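Local coordinates for sulfur oxidation protein soxB (PDB 2WDD) that hydrolyses a sulfur-sulfur bond in the bacterial sulfur oxidation pathway, acting on cysteine S-thiosulfonate groups at a site that holds two manganese ions, at residues H226-T231 with G508-R513; L434-G439 with E516-Y521; Y187-D192 with G216-Y221. One frame throughout, in Å; residues are numbered along the deposited sequence.

Contact 1: residues H226-T231 with G508-R513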
loop_
_atom_site.group_PDB
_atom_site.type_symbol
_atom_site.label_atom_id
_atom_site.label_comp_id
_atom_site.label_asym_id
_atom_site.label_seq_id
_atom_site.Cartn_x
_atom_site.Cartn_y
_atom_site.Cartn_z
ATOM N N HIS A 226 -14.168 3.478 2.156
ATOM C CA HIS A 226 -14.562 2.288 2.895
ATOM C C HIS A 226 -15.972 2.478 3.411
ATOM O O HIS A 226 -16.463 3.601 3.444
ATOM C CB HIS A 226 -13.619 2.102 4.077
ATOM C CG HIS A 226 -12.174 2.157 3.690
ATOM N ND1 HIS A 226 -11.544 1.112 3.048
ATOM C CD2 HIS A 226 -11.260 3.156 3.769
ATOM C CE1 HIS A 226 -10.299 1.457 2.765
ATOM N NE2 HIS A 226 -10.097 2.689 3.200
ATOM N N PRO A 227 -16.618 1.388 3.858
ATOM C CA PRO A 227 -17.985 1.505 4.388
ATOM C C PRO A 227 -18.066 2.630 5.406
ATOM O O PRO A 227 -17.226 2.733 6.299
ATOM C CB PRO A 227 -18.205 0.147 5.055
ATOM C CG PRO A 227 -17.451 -0.804 4.148
ATOM C CD PRO A 227 -16.208 -0.018 3.701
ATOM N N GLU A 228 -19.045 3.511 5.215
ATOM C CA GLU A 228 -19.205 4.676 6.071
ATOM C C GLU A 228 -19.401 4.307 7.530
ATOM O O GLU A 228 -18.998 5.053 8.418
ATOM C CB GLU A 228 -20.373 5.530 5.578
ATOM C CG GLU A 228 -20.165 6.105 4.190
ATOM C CD GLU A 228 -20.753 5.222 3.096
ATOM O OE1 GLU A 228 -20.895 3.996 3.314
ATOM O OE2 GLU A 228 -21.079 5.764 2.021
ATOM N N SER A 229 -20.006 3.152 7.774
ATOM C CA SER A 229 -20.281 2.711 9.133
ATOM C C SER A 229 -19.024 2.574 9.984
ATOM O O SER A 229 -19.070 2.718 11.202
ATOM C CB SER A 229 -21.058 1.392 9.118
ATOM O OG SER A 229 -20.279 0.349 8.559
ATOM N N PHE A 230 -17.901 2.270 9.342
ATOM C CA PHE A 230 -16.654 2.054 10.062
ATOM C C PHE A 230 -16.131 3.309 10.755
ATOM O O PHE A 230 -15.366 3.203 11.716
ATOM C CB PHE A 230 -15.561 1.569 9.106
ATOM C CG PHE A 230 -15.756 0.162 8.600
ATOM C CD1 PHE A 230 -16.393 -0.802 9.371
ATOM C CD2 PHE A 230 -15.244 -0.207 7.371
ATOM C CE1 PHE A 230 -16.538 -2.098 8.904
ATOM C CE2 PHE A 230 -15.383 -1.497 6.901
ATOM C CZ PHE A 230 -16.029 -2.447 7.665
ATOM N N THR A 231 -16.465 4.478 10.210
ATOM C CA THR A 231 -15.951 5.750 10.733
ATOM C C THR A 231 -17.037 6.768 11.079
ATOM O O THR A 231 -16.775 7.975 11.118
ATOM C CB THR A 231 -14.955 6.388 9.747
ATOM O OG1 THR A 231 -15.625 6.686 8.514
ATOM C CG2 THR A 231 -13.790 5.448 9.468
ATOM N N GLY A 508 -14.767 -5.487 -2.959
ATOM C CA GLY A 508 -13.818 -4.529 -2.394
ATOM C C GLY A 508 -14.085 -3.058 -2.657
ATOM O O GLY A 508 -13.176 -2.227 -2.487
ATOM N N GLY A 509 -15.316 -2.706 -3.026
ATOM C CA GLY A 509 -15.653 -1.326 -3.312
ATOM C C GLY A 509 -17.132 -1.027 -3.165
ATOM O O GLY A 509 -17.818 -1.641 -2.345
ATOM N N ARG A 510 -17.613 -0.083 -3.964
ATOM C CA ARG A 510 -19.000 0.372 -3.902
ATOM C C ARG A 510 -19.741 0.301 -5.225
ATOM O O ARG A 510 -20.835 0.849 -5.352
ATOM C CB ARG A 510 -19.027 1.841 -3.472
ATOM C CG ARG A 510 -18.631 2.059 -2.052
ATOM C CD ARG A 510 -18.532 3.541 -1.763
ATOM N NE ARG A 510 -18.167 3.749 -0.382
ATOM C CZ ARG A 510 -18.233 4.919 0.236
ATOM N NH1 ARG A 510 -18.662 5.994 -0.413
ATOM N NH2 ARG A 510 -17.887 4.995 1.510
ATOM N N LEU A 511 -19.128 -0.294 -6.237
ATOM C CA LEU A 511 -19.763 -0.326 -7.541
ATOM C C LEU A 511 -21.188 -0.888 -7.513
ATOM O O LEU A 511 -22.083 -0.392 -8.207
ATOM C CB LEU A 511 -18.895 -1.102 -8.527
ATOM C CG LEU A 511 -19.390 -1.098 -9.973
ATOM C CD1 LEU A 511 -19.633 0.336 -10.457
ATOM C CD2 LEU A 511 -18.361 -1.816 -10.860
ATOM N N GLN A 512 -21.405 -1.889 -6.671
ATOM C CA GLN A 512 -22.721 -2.516 -6.580
ATOM C C GLN A 512 -23.838 -1.519 -6.249
ATOM O O GLN A 512 -25.007 -1.770 -6.557
ATOM C CB GLN A 512 -22.702 -3.690 -5.590
ATOM C CG GLN A 512 -22.437 -3.318 -4.131
ATOM C CD GLN A 512 -20.957 -3.112 -3.818
ATOM O OE1 GLN A 512 -20.088 -3.335 -4.662
ATOM N NE2 GLN A 512 -20.669 -2.671 -2.596
ATOM N N ARG A 513 -23.484 -0.393 -5.629
ATOM C CA ARG A 513 -24.492 0.598 -5.251
ATOM C C ARG A 513 -25.253 1.213 -6.421
ATOM O O ARG A 513 -26.369 1.703 -6.242
ATOM C CB ARG A 513 -23.890 1.687 -4.364
ATOM C CG ARG A 513 -23.387 1.169 -3.036
ATOM C CD ARG A 513 -22.889 2.314 -2.166
ATOM N NE ARG A 513 -22.236 1.824 -0.960
ATOM C CZ ARG A 513 -21.737 2.622 -0.021
ATOM N NH1 ARG A 513 -21.823 3.935 -0.169
ATOM N NH2 ARG A 513 -21.141 2.114 1.049
HETATM O O HOH W 1 -19.343 8.393 1.049
#

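Contact 2: residues L434-G439 with E516-Y521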
loop_
_atom_site.group_PDB
_atom_site.type_symbol
_atom_site.label_atom_id
_atom_site.label_comp_id
_atom_site.label_asym_id
_atom_site.label_seq_id
_atom_site.Cartn_x
_atom_site.Cartn_y
_atom_site.Cartn_z
ATOM N N LEU A 434 -23.011 -9.535 -7.324
ATOM C CA LEU A 434 -23.384 -9.755 -8.728
ATOM C C LEU A 434 -24.560 -8.821 -9.010
ATOM O O LEU A 434 -25.541 -8.804 -8.263
ATOM C CB LEU A 434 -23.807 -11.219 -8.965
ATOM C CG LEU A 434 -22.727 -12.167 -9.504
ATOM C CD1 LEU A 434 -21.450 -12.111 -8.695
ATOM C CD2 LEU A 434 -23.221 -13.610 -9.612
ATOM N N PHE A 435 -24.444 -8.016 -10.056
ATOM C CA PHE A 435 -25.471 -7.024 -10.341
ATOM C C PHE A 435 -25.380 -6.570 -11.784
ATOM O O PHE A 435 -24.309 -6.622 -12.393
ATOM C CB PHE A 435 -25.288 -5.818 -9.407
ATOM C CG PHE A 435 -23.887 -5.265 -9.417
ATOM C CD1 PHE A 435 -23.517 -4.272 -10.313
ATOM C CD2 PHE A 435 -22.913 -5.827 -8.609
ATOM C CE1 PHE A 435 -22.195 -3.807 -10.358
ATOM C CE2 PHE A 435 -21.598 -5.380 -8.652
ATOM C CZ PHE A 435 -21.241 -4.370 -9.525
ATOM N N TYR A 436 -26.493 -6.073 -12.317
ATOM C CA TYR A 436 -26.510 -5.588 -13.686
ATOM C C TYR A 436 -26.108 -4.127 -13.771
ATOM O O TYR A 436 -26.502 -3.305 -12.933
ATOM C CB TYR A 436 -27.891 -5.772 -14.343
ATOM C CG TYR A 436 -28.285 -7.219 -14.503
ATOM C CD1 TYR A 436 -27.823 -7.963 -15.581
ATOM C CD2 TYR A 436 -29.008 -7.869 -13.512
ATOM C CE1 TYR A 436 -28.146 -9.307 -15.714
ATOM C CE2 TYR A 436 -29.346 -9.214 -13.638
ATOM C CZ TYR A 436 -28.899 -9.924 -14.732
ATOM O OH TYR A 436 -29.218 -11.259 -14.852
ATOM N N LEU A 437 -25.366 -3.810 -14.820
ATOM C CA LEU A 437 -24.985 -2.438 -15.121
ATOM C C LEU A 437 -25.335 -2.204 -16.578
ATOM O O LEU A 437 -25.112 -3.072 -17.411
ATOM C CB LEU A 437 -23.468 -2.255 -14.993
ATOM C CG LEU A 437 -22.856 -2.171 -13.600
ATOM C CD1 LEU A 437 -21.336 -2.004 -13.711
ATOM C CD2 LEU A 437 -23.457 -1.036 -12.773
ATOM N N ARG A 438 -25.831 -1.016 -16.903
ATOM C CA ARG A 438 -26.055 -0.688 -18.298
ATOM C C ARG A 438 -24.680 -0.402 -18.895
ATOM O O ARG A 438 -23.764 0.025 -18.174
ATOM C CB ARG A 438 -26.932 0.560 -18.411
ATOM C CG ARG A 438 -28.349 0.322 -17.917
ATOM C CD ARG A 438 -29.121 1.625 -17.833
ATOM N NE ARG A 438 -28.789 2.378 -16.631
ATOM C CZ ARG A 438 -28.028 3.467 -16.616
ATOM N NH1 ARG A 438 -27.508 3.932 -17.744
ATOM N NH2 ARG A 438 -27.782 4.082 -15.470
ATOM N N GLY A 439 -24.527 -0.624 -20.198
ATOM C CA GLY A 439 -23.267 -0.365 -20.870
ATOM C C GLY A 439 -22.736 1.024 -20.561
ATOM O O GLY A 439 -21.538 1.216 -20.312
ATOM N N GLU A 516 -28.147 -3.181 -10.330
ATOM C CA GLU A 516 -29.385 -3.873 -9.979
ATOM C C GLU A 516 -29.009 -5.298 -9.588
ATOM O O GLU A 516 -28.576 -6.088 -10.427
ATOM C CB GLU A 516 -30.344 -3.888 -11.165
ATOM C CG GLU A 516 -30.865 -2.516 -11.548
ATOM C CD GLU A 516 -31.911 -2.581 -12.645
ATOM O OE1 GLU A 516 -32.453 -3.679 -12.887
ATOM O OE2 GLU A 516 -32.176 -1.538 -13.279
ATOM N N ALA A 517 -29.130 -5.606 -8.304
ATOM C CA ALA A 517 -28.717 -6.904 -7.786
ATOM C C ALA A 517 -29.314 -8.094 -8.531
ATOM O O ALA A 517 -30.504 -8.112 -8.850
ATOM C CB ALA A 517 -28.987 -7.000 -6.295
ATOM N N LYS A 518 -28.472 -9.076 -8.830
ATOM C CA LYS A 518 -28.919 -10.281 -9.514
ATOM C C LYS A 518 -29.867 -11.033 -8.602
ATOM O O LYS A 518 -29.563 -11.289 -7.433
ATOM C CB LYS A 518 -27.733 -11.175 -9.872
ATOM C CG LYS A 518 -28.096 -12.387 -10.725
ATOM C CD LYS A 518 -26.913 -13.336 -10.854
ATOM C CE LYS A 518 -27.128 -14.361 -11.959
ATOM N NZ LYS A 518 -28.422 -15.090 -11.803
ATOM N N PRO A 519 -31.041 -11.396 -9.133
ATOM C CA PRO A 519 -32.020 -12.139 -8.343
ATOM C C PRO A 519 -31.449 -13.481 -7.903
ATOM O O PRO A 519 -30.760 -14.162 -8.669
ATOM C CB PRO A 519 -33.163 -12.360 -9.340
ATOM C CG PRO A 519 -33.086 -11.207 -10.255
ATOM C CD PRO A 519 -31.611 -10.892 -10.395
ATOM N N GLY A 520 -31.753 -13.864 -6.672
ATOM C CA GLY A 520 -31.344 -15.145 -6.133
ATOM C C GLY A 520 -29.909 -15.273 -5.669
ATOM O O GLY A 520 -29.544 -16.270 -5.054
ATOM N N TYR A 521 -29.079 -14.282 -5.971
ATOM C CA TYR A 521 -27.678 -14.356 -5.561
ATOM C C TYR A 521 -27.450 -13.805 -4.154
ATOM O O TYR A 521 -27.913 -12.715 -3.817
ATOM C CB TYR A 521 -26.775 -13.619 -6.554
ATOM C CG TYR A 521 -25.344 -13.527 -6.079
ATOM C CD1 TYR A 521 -24.509 -14.641 -6.106
ATOM C CD2 TYR A 521 -24.845 -12.344 -5.540
ATOM C CE1 TYR A 521 -23.210 -14.575 -5.624
ATOM C CE2 TYR A 521 -23.557 -12.275 -5.043
ATOM C CZ TYR A 521 -22.740 -13.384 -5.100
ATOM O OH TYR A 521 -21.456 -13.315 -4.611
#

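Contact 3: residues Y187-D192 with G216-Y221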
loop_
_atom_site.group_PDB
_atom_site.type_symbol
_atom_site.label_atom_id
_atom_site.label_comp_id
_atom_site.label_asym_id
_atom_site.label_seq_id
_atom_site.Cartn_x
_atom_site.Cartn_y
_atom_site.Cartn_z
ATOM N N TYR A 187 -3.288 14.653 13.318
ATOM C CA TYR A 187 -3.791 16.013 13.480
ATOM C C TYR A 187 -5.200 16.117 12.897
ATOM O O TYR A 187 -5.978 17.005 13.267
ATOM C CB TYR A 187 -2.874 17.020 12.755
ATOM C CG TYR A 187 -3.208 17.176 11.281
ATOM C CD1 TYR A 187 -4.114 18.144 10.847
ATOM C CD2 TYR A 187 -2.709 16.284 10.340
ATOM C CE1 TYR A 187 -4.464 18.259 9.510
ATOM C CE2 TYR A 187 -3.074 16.372 9.002
ATOM C CZ TYR A 187 -3.941 17.363 8.589
ATOM O OH TYR A 187 -4.305 17.447 7.265
ATOM N N ASN A 188 -5.526 15.209 11.974
ATOM C CA ASN A 188 -6.751 15.315 11.197
ATOM C C ASN A 188 -8.006 14.535 11.567
ATOM O O ASN A 188 -9.059 14.781 10.979
ATOM C CB ASN A 188 -6.459 15.159 9.696
ATOM C CG ASN A 188 -5.865 13.802 9.345
ATOM O OD1 ASN A 188 -5.002 13.267 10.053
ATOM N ND2 ASN A 188 -6.339 13.229 8.240
ATOM N N ILE A 189 -7.898 13.588 12.489
ATOM C CA ILE A 189 -9.060 12.799 12.884
ATOM C C ILE A 189 -9.771 13.596 13.973
ATOM O O ILE A 189 -9.243 13.763 15.070
ATOM C CB ILE A 189 -8.661 11.395 13.354
ATOM C CG1 ILE A 189 -7.956 10.647 12.211
ATOM C CG2 ILE A 189 -9.901 10.591 13.795
ATOM C CD1 ILE A 189 -7.332 9.333 12.616
ATOM N N VAL A 190 -10.950 14.115 13.643
ATOM C CA VAL A 190 -11.700 14.952 14.573
ATOM C C VAL A 190 -13.140 14.481 14.651
ATOM O O VAL A 190 -13.619 13.754 13.782
ATOM C CB VAL A 190 -11.638 16.445 14.149
ATOM C CG1 VAL A 190 -10.181 16.905 13.983
ATOM C CG2 VAL A 190 -12.438 16.686 12.855
ATOM N N ASP A 191 -13.845 14.926 15.680
ATOM C CA ASP A 191 -15.250 14.575 15.801
ATOM C C ASP A 191 -16.001 15.352 14.726
ATOM O O ASP A 191 -15.701 16.523 14.478
ATOM C CB ASP A 191 -15.773 14.994 17.171
ATOM C CG ASP A 191 -17.247 14.778 17.292
ATOM O OD1 ASP A 191 -17.650 13.602 17.362
ATOM O OD2 ASP A 191 -17.996 15.770 17.170
ATOM N N ASP A 192 -16.954 14.704 14.060
ATOM C CA ASP A 192 -17.655 15.342 12.953
ATOM C C ASP A 192 -18.708 16.398 13.283
ATOM O O ASP A 192 -19.230 17.074 12.390
ATOM C CB ASP A 192 -18.165 14.307 11.939
ATOM C CG ASP A 192 -19.396 13.551 12.424
ATOM O OD1 ASP A 192 -19.801 13.714 13.596
ATOM O OD2 ASP A 192 -19.957 12.778 11.618
ATOM N N GLY A 216 1.645 13.628 13.015
ATOM C CA GLY A 216 0.998 12.559 12.278
ATOM C C GLY A 216 -0.169 13.006 11.413
ATOM O O GLY A 216 -0.932 13.906 11.767
ATOM N N ALA A 217 -0.325 12.342 10.275
ATOM C CA ALA A 217 -1.460 12.593 9.387
ATOM C C ALA A 217 -2.011 11.266 8.890
ATOM O O ALA A 217 -1.274 10.454 8.337
ATOM C CB ALA A 217 -1.068 13.468 8.211
ATOM N N SER A 218 -3.291 11.024 9.159
ATOM C CA SER A 218 -3.953 9.818 8.665
ATOM C C SER A 218 -4.591 10.094 7.297
ATOM O O SER A 218 -4.775 11.242 6.893
ATOM C CB SER A 218 -5.006 9.335 9.660
ATOM O OG SER A 218 -4.381 8.685 10.749
ATOM N N TYR A 219 -4.932 9.032 6.576
ATOM C CA TYR A 219 -5.493 9.175 5.233
ATOM C C TYR A 219 -6.749 10.036 5.260
ATOM O O TYR A 219 -7.683 9.740 6.000
ATOM C CB TYR A 219 -5.834 7.794 4.681
ATOM C CG TYR A 219 -6.228 7.785 3.223
ATOM C CD1 TYR A 219 -5.410 8.348 2.251
ATOM C CD2 TYR A 219 -7.389 7.146 2.811
ATOM C CE1 TYR A 219 -5.761 8.325 0.912
ATOM C CE2 TYR A 219 -7.744 7.107 1.466
ATOM C CZ TYR A 219 -6.925 7.680 0.527
ATOM O OH TYR A 219 -7.281 7.625 -0.811
ATOM N N PRO A 220 -6.801 11.089 4.430
ATOM C CA PRO A 220 -7.963 11.998 4.471
ATOM C C PRO A 220 -9.234 11.492 3.801
ATOM O O PRO A 220 -10.307 12.085 3.976
ATOM C CB PRO A 220 -7.464 13.251 3.741
ATOM C CG PRO A 220 -6.309 12.788 2.911
ATOM C CD PRO A 220 -5.673 11.660 3.665
ATOM N N TYR A 221 -9.125 10.413 3.033
ATOM C CA TYR A 221 -10.268 9.927 2.272
ATOM C C TYR A 221 -10.886 8.630 2.770
ATOM O O TYR A 221 -11.528 7.898 2.012
ATOM C CB TYR A 221 -9.905 9.852 0.790
ATOM C CG TYR A 221 -9.287 11.135 0.285
ATOM C CD1 TYR A 221 -10.014 12.321 0.272
ATOM C CD2 TYR A 221 -7.965 11.175 -0.136
ATOM C CE1 TYR A 221 -9.446 13.505 -0.176
ATOM C CE2 TYR A 221 -7.396 12.352 -0.605
ATOM C CZ TYR A 221 -8.143 13.511 -0.621
ATOM O OH TYR A 221 -7.577 14.689 -1.061
#

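Contact 1: residues H226-T231 with G508-R513
The carboxylate of Glu228 is met by two arginines, Arg513 head-on and Arg510 with a face of its guanidinium. Arg513 comes tip to tip and grips with both terminal nitrogens, NH1 reaching Glu228 OE2 at 2.9 Å and NH2 reaching Glu228 OE1 at 3.0 Å. The two planes are only 12° apart, and the NH1 bond runs almost straight onto the syn lone pair of OE2. Arg510 is stacked against the same carboxylate instead: Glu228 OE2 lies 3.3 Å from Arg510 NH2 but well above the guanidinium plane, an attraction of charges with no N-H aimed at the oxygen. A water bridges the pair as well, accepting from Arg510 NH1 and donating to OE2. The bend of the Glu228 chain at chi2 (93°) sets CD beside both arginines, whose own chains are extended from CG to NE.

Further out, the edge of the Arg510 guanidinium is used on backbone, NH2 donating to His226 O at 2.8 Å and also to Lys223 O. Gln512 NE2 closes the opposing loop through a 3.0 Å bond to Gly509 O. His226 ND1 is hydrogen-bonded to Tyr429 OH and NE2 to NE2 of the manganese ligand His163. An alanine in place of Glu228 would probably leave the Arg513 guanidinium without its partner and free to swing, with the positive charge of Arg510 close by. The contact ties the loop after helix 222-225 to the C-terminal part of the chain, and one carboxylate shared by two adjacent guanidinium groups probably offsets the repulsion of their like charges.

Contact 2: residues L434-G439 with E516-Y521
Tyr521, its CG anti to the backbone N (chi1 173°), presents a ring face to Leu434, while Lys518, with CG likewise anti (chi1 -174°), runs its stem beside the same leucine. Leu434 CB sits 4.1 Å from the centroid of the Tyr521 ring, 23° off the normal, a CH-pi contact between side chains that cross at about a right angle. Lys518 CD lies 3.9 Å from Leu434 CD2, and the Tyr521 hydroxyl is held by Leu432 O. Pro519 CD approaches the edge of the Tyr436 ring, 4.3 Å from Tyr436 CE2.

Tyr436 and Glu516 form an antiparallel hydrogen-bonded pair, Tyr436 N to Glu516 O at 2.8 Å and Glu516 N to Tyr436 O at 3.1 Å. Phe435 and Ala517 make the adjoining non-hydrogen-bonded pair, and Lys518 N continues the pattern to Leu434 O at 3.0 Å. Arg501 makes a salt bridge with Glu516 and a cation-pi contact with Tyr436. A type II turn, Lys518 to Tyr521, follows, with Gly520 at positive phi. The arrangement is that of a short antiparallel strand added along strand 431-438, which also pairs with strand 501-507 in a mixed sheet of the 5'-nucleotidase C-terminal domain.

Contact 3: residues Y187-D192 with G216-Y221
Tyr187 N donates to Gly216 O at 2.9 Å, joining the turn after strand 183-184 to the last residues of strand 210-217 by one backbone bond. The next link is made by a side chain. Asn188 sets its carboxamide against the backbone N-H and C=O of Ser218 so that OD1 accepts from Ser218 N at 3.0 Å, in the amide plane and on a lone pair, while ND2 donates to Ser218 O at 2.9 Å from above that carbonyl's plane. The Asn188 CB points toward 216-221, and with CG between the backbone N and the carbonyl carbon (chi1 62°) the amide serves much as a neighbouring strand's own N-H and C=O would. A further bond from ND2 to Phe236 O helps fix which way round the amide lies.

The Tyr187 ring approaches edge-on: its CE2 is 3.6 Å from Ala217 CB, and its CD2 only 3.3 Å from Gly216 O, both near the ring plane, while Asn188 CB sits over the centre of one ring face. Ile189 completes the packing, its CD1 lying 3.6 Å from Ser218 OG, a hydroxyl bonded to Ser186 and Ser162. Just beyond, Tyr219 stacks on His286 and meets His163, both manganese ligands, consistent with a second-shell place beside the metal site.

Around this buried contact, Tyr187 packs on Arg242 and Leu243 of helix 240-252 and Pro220 on Leu268 of helix 266-273. Gly216 and Ala217 are bonded through their backbones to Ala201 and Leu261, and Val190 pairs with Ser235 in the small two-stranded sheet 190-191 and 234-235.

Contacts 1 and 2 interlock along the chain, their segments alternating, and they touch: Phe435 CE2 of contact 2 lies 3.7 Å from Gln512 CB of contact 1, and Leu511 packs on Phe435 and Leu437. Their centres are about 17 Å apart. Contact 3 closes earlier in the chain, its centre about 18 Å from that of contact 1, with nearest atoms about 5 Å apart. Both come close to the manganese site, the side chain of Tyr219 being about 5 Å and that of His226 about 7 Å from a metal ion, and both approach His163. Contact 2, about 35 Å from contact 3 between centres, lies away from that site; it touches contact 1, which comes close to it.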